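Local atomic coordinates of molybdopterin biosynthesis enzyme, MoaB (PDB entry 3MCH), a protein that probably binds molybdopterin and takes part in molybdenum cofactor biosynthesis. Residues Asp45-Arg55 and Arg77-Leu87. Numbering follows the deposited sequence.
Sequences DEPPMIKKVLR and RDRTPEATREL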
# COMPACT_ATOMS: atom_id res chain seq x y z
N ASP B 45 -1.54 -9.94 23.85
CA ASP B 45 -1.72 -10.18 22.42
C ASP B 45 -3.14 -10.72 22.30
O ASP B 45 -3.34 -11.86 21.88
CB ASP B 45 -0.75 -11.25 21.92
CG ASP B 45 0.61 -10.69 21.58
OD1 ASP B 45 0.68 -9.80 20.71
OD2 ASP B 45 1.60 -11.13 22.19
N GLU B 46 -4.11 -9.92 22.70
CA GLU B 46 -5.50 -10.33 22.62
C GLU B 46 -6.24 -9.19 21.95
O GLU B 46 -6.46 -8.14 22.55
CB GLU B 46 -6.15 -10.64 23.98
CG GLU B 46 -5.68 -11.93 24.62
CD GLU B 46 -6.07 -13.16 23.80
OE1 GLU B 46 -7.25 -13.28 23.43
OE2 GLU B 46 -5.18 -14.00 23.54
N PRO B 47 -6.65 -9.39 20.69
CA PRO B 47 -7.37 -8.36 19.94
C PRO B 47 -8.43 -7.61 20.76
O PRO B 47 -8.48 -6.38 20.74
CB PRO B 47 -7.97 -9.14 18.78
CG PRO B 47 -6.90 -10.15 18.50
CD PRO B 47 -6.51 -10.62 19.89
N PRO B 48 -9.28 -8.35 21.50
CA PRO B 48 -10.32 -7.70 22.32
C PRO B 48 -9.76 -6.65 23.27
O PRO B 48 -10.31 -5.56 23.42
CB PRO B 48 -10.95 -8.87 23.07
CG PRO B 48 -10.81 -9.99 22.11
CD PRO B 48 -9.40 -9.81 21.59
N MET B 49 -8.65 -7.00 23.93
CA MET B 49 -8.03 -6.10 24.88
C MET B 49 -7.29 -4.95 24.21
O MET B 49 -7.29 -3.83 24.71
CB MET B 49 -7.07 -6.89 25.77
CG MET B 49 -7.79 -7.96 26.57
SD MET B 49 -6.67 -8.82 27.67
CE MET B 49 -6.61 -7.65 29.03
N ILE B 50 -6.68 -5.23 23.07
CA ILE B 50 -5.97 -4.19 22.33
C ILE B 50 -7.01 -3.14 21.93
O ILE B 50 -6.81 -1.94 22.13
CB ILE B 50 -5.29 -4.74 21.06
CG1 ILE B 50 -4.15 -5.68 21.44
CG2 ILE B 50 -4.77 -3.59 20.19
CD1 ILE B 50 -3.64 -6.57 20.31
N LYS B 51 -8.13 -3.62 21.39
CA LYS B 51 -9.20 -2.74 20.96
C LYS B 51 -9.81 -1.91 22.09
O LYS B 51 -10.15 -0.75 21.89
CB LYS B 51 -10.28 -3.56 20.24
CG LYS B 51 -9.73 -4.33 19.04
CD LYS B 51 -10.80 -5.14 18.30
CE LYS B 51 -11.79 -4.24 17.58
NZ LYS B 51 -12.71 -5.03 16.71
N LYS B 52 -9.94 -2.50 23.28
CA LYS B 52 -10.52 -1.76 24.40
C LYS B 52 -9.67 -0.53 24.74
O LYS B 52 -10.20 0.55 24.96
CB LYS B 52 -10.64 -2.65 25.64
CG LYS B 52 -11.25 -1.91 26.83
CD LYS B 52 -11.31 -2.75 28.09
CE LYS B 52 -11.88 -1.95 29.25
NZ LYS B 52 -11.97 -2.75 30.50
N VAL B 53 -8.36 -0.72 24.78
CA VAL B 53 -7.44 0.37 25.09
C VAL B 53 -7.45 1.42 23.97
O VAL B 53 -7.55 2.61 24.24
CB VAL B 53 -5.99 -0.13 25.28
CG1 VAL B 53 -5.05 1.04 25.50
CG2 VAL B 53 -5.93 -1.09 26.47
N LEU B 54 -7.35 0.97 22.72
CA LEU B 54 -7.36 1.90 21.60
C LEU B 54 -8.67 2.68 21.58
O LEU B 54 -8.69 3.88 21.27
CB LEU B 54 -7.19 1.15 20.27
CG LEU B 54 -5.85 0.47 20.01
CD1 LEU B 54 -5.89 -0.22 18.64
CD2 LEU B 54 -4.72 1.50 20.06
N ARG B 55 -9.76 2.00 21.91
CA ARG B 55 -11.08 2.62 21.93
C ARG B 55 -11.13 3.69 23.02
O ARG B 55 -11.59 4.81 22.80
CB ARG B 55 -12.15 1.56 22.20
CG ARG B 55 -13.56 1.98 21.86
CD ARG B 55 -14.57 0.98 22.41
NE ARG B 55 -14.27 -0.39 22.00
CZ ARG B 55 -14.42 -0.87 20.76
NH1 ARG B 55 -14.11 -2.13 20.50
NH2 ARG B 55 -14.88 -0.08 19.80
N ARG B 77 0.25 -15.27 15.92
CA ARG B 77 -0.20 -14.60 17.13
C ARG B 77 -0.20 -13.08 16.98
O ARG B 77 -0.92 -12.38 17.70
CB ARG B 77 0.67 -15.01 18.32
CG ARG B 77 0.10 -14.59 19.67
CD ARG B 77 -0.07 -15.78 20.60
NE ARG B 77 -0.73 -15.41 21.85
CZ ARG B 77 -1.98 -14.98 21.94
NH1 ARG B 77 -2.73 -14.86 20.84
NH2 ARG B 77 -2.50 -14.65 23.12
N ASP B 78 0.60 -12.57 16.05
CA ASP B 78 0.67 -11.13 15.81
C ASP B 78 -0.59 -10.66 15.10
O ASP B 78 -0.71 -10.80 13.88
CB ASP B 78 1.88 -10.79 14.94
CG ASP B 78 3.19 -11.26 15.55
OD1 ASP B 78 3.41 -11.00 16.75
OD2 ASP B 78 4.00 -11.87 14.82
N ARG B 79 -1.53 -10.10 15.85
CA ARG B 79 -2.78 -9.64 15.27
C ARG B 79 -3.07 -8.17 15.56
O ARG B 79 -4.21 -7.72 15.45
CB ARG B 79 -3.94 -10.51 15.77
CG ARG B 79 -3.88 -11.93 15.24
CD ARG B 79 -5.00 -12.81 15.81
NE ARG B 79 -4.78 -13.13 17.21
CZ ARG B 79 -5.55 -13.95 17.92
NH1 ARG B 79 -6.59 -14.54 17.36
NH2 ARG B 79 -5.26 -14.19 19.20
N THR B 80 -2.03 -7.42 15.91
CA THR B 80 -2.20 -6.00 16.19
C THR B 80 -2.77 -5.24 15.00
O THR B 80 -3.61 -4.36 15.16
CB THR B 80 -0.87 -5.35 16.63
OG1 THR B 80 -0.40 -6.00 17.82
CG2 THR B 80 -1.05 -3.86 16.91
N PRO B 81 -2.31 -5.56 13.77
CA PRO B 81 -2.84 -4.85 12.60
C PRO B 81 -4.33 -5.11 12.40
O PRO B 81 -5.10 -4.18 12.15
CB PRO B 81 -2.00 -5.41 11.45
CG PRO B 81 -0.71 -5.73 12.11
CD PRO B 81 -1.17 -6.41 13.39
N GLU B 82 -4.73 -6.37 12.51
CA GLU B 82 -6.14 -6.73 12.35
C GLU B 82 -7.00 -6.05 13.40
O GLU B 82 -8.06 -5.51 13.09
CB GLU B 82 -6.34 -8.25 12.45
CG GLU B 82 -5.78 -9.03 11.27
CD GLU B 82 -4.37 -9.54 11.51
OE1 GLU B 82 -3.49 -8.73 11.87
OE2 GLU B 82 -4.15 -10.76 11.34
N ALA B 83 -6.55 -6.08 14.65
CA ALA B 83 -7.30 -5.47 15.74
C ALA B 83 -7.45 -3.97 15.51
O ALA B 83 -8.50 -3.39 15.77
CB ALA B 83 -6.60 -5.73 17.07
N THR B 84 -6.38 -3.35 15.02
CA THR B 84 -6.39 -1.92 14.76
C THR B 84 -7.29 -1.53 13.59
O THR B 84 -8.10 -0.61 13.71
CB THR B 84 -4.96 -1.40 14.49
OG1 THR B 84 -4.12 -1.70 15.60
CG2 THR B 84 -4.97 0.10 14.25
N ARG B 85 -7.13 -2.22 12.46
CA ARG B 85 -7.93 -1.91 11.28
C ARG B 85 -9.42 -1.88 11.58
O ARG B 85 -10.15 -1.03 11.07
CB ARG B 85 -7.68 -2.95 10.18
CG ARG B 85 -6.29 -2.95 9.59
CD ARG B 85 -6.28 -3.74 8.28
NE ARG B 85 -7.00 -3.03 7.23
CZ ARG B 85 -7.46 -3.60 6.12
NH1 ARG B 85 -7.29 -4.90 5.91
NH2 ARG B 85 -8.09 -2.86 5.21
N GLU B 86 -9.86 -2.81 12.41
CA GLU B 86 -11.27 -2.90 12.77
C GLU B 86 -11.80 -1.68 13.52
O GLU B 86 -13.01 -1.48 13.60
CB GLU B 86 -11.50 -4.17 13.59
CG GLU B 86 -11.35 -5.45 12.77
CD GLU B 86 -11.09 -6.68 13.62
OE1 GLU B 86 -11.69 -6.79 14.71
OE2 GLU B 86 -10.30 -7.54 13.19
N LEU B 87 -10.90 -0.87 14.06
CA LEU B 87 -11.28 0.32 14.82
C LEU B 87 -11.10 1.63 14.05
O LEU B 87 -11.53 2.69 14.51
CB LEU B 87 -10.48 0.40 16.12
CG LEU B 87 -10.68 -0.69 17.18
CD1 LEU B 87 -9.67 -0.50 18.30
CD2 LEU B 87 -12.10 -0.64 17.71
O HOH W 1 -0.88 -8.97 18.65
O HOH W 2 -3.18 -12.46 19.14
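K51 crosses L87 at a slant and ends on E86. Its chain runs straight through CD and then bends at chi3 (69°), which carries NZ to 2.9 Å from OE1 of E86 in a salt bridge on the anti side of the carboxylate, 20° out of its plane. On the way CE passes 3.6 Å from CD2 of L87. The other methyl of L87, CD1, wedges between the backbone of K51 and L54, 3.5 Å from CA of K51 and 3.6 Å from CB of L54, while CD2 also meets the guanidinium of R55. With an alanine here in place of the lysine, the E86 carboxylate would probably lose its charge partner in this contact, and L87 the cover on one flank. One turn back, the methyl of A83 sits against P47 and I50, letting helices 47-55 and 80-85 approach to 9.1 Å between axes at a crossing angle of -47°.

This is the alpha/beta fold of the molybdopterin-binding family: both helices follow strands of the parallel part of the sheet, and L54 and T80 also rest on strand 65-69. At their N-terminal ends the contact turns polar. R77 NH2 gives E46 OE2 a nearly straight bond of 2.8 Å in the guanidinium plane, part of a salt bridge, and D11 is a second acidic partner of that nitrogen. CB of D45 lies over one face of the same guanidinium, and CD of P47 sits over one face of the R79 guanidinium, toward its rim.

Two waters fill in behind. One donates to D45 OD1 and T80 OG1 and accepts from R79 N; the other donates to the carbonyls of D45 and R77 and accepts from R79 NE. Further out, G70 O bonds T80 OG1, and N127 bonds T84 OG1, which itself donates to T80 O.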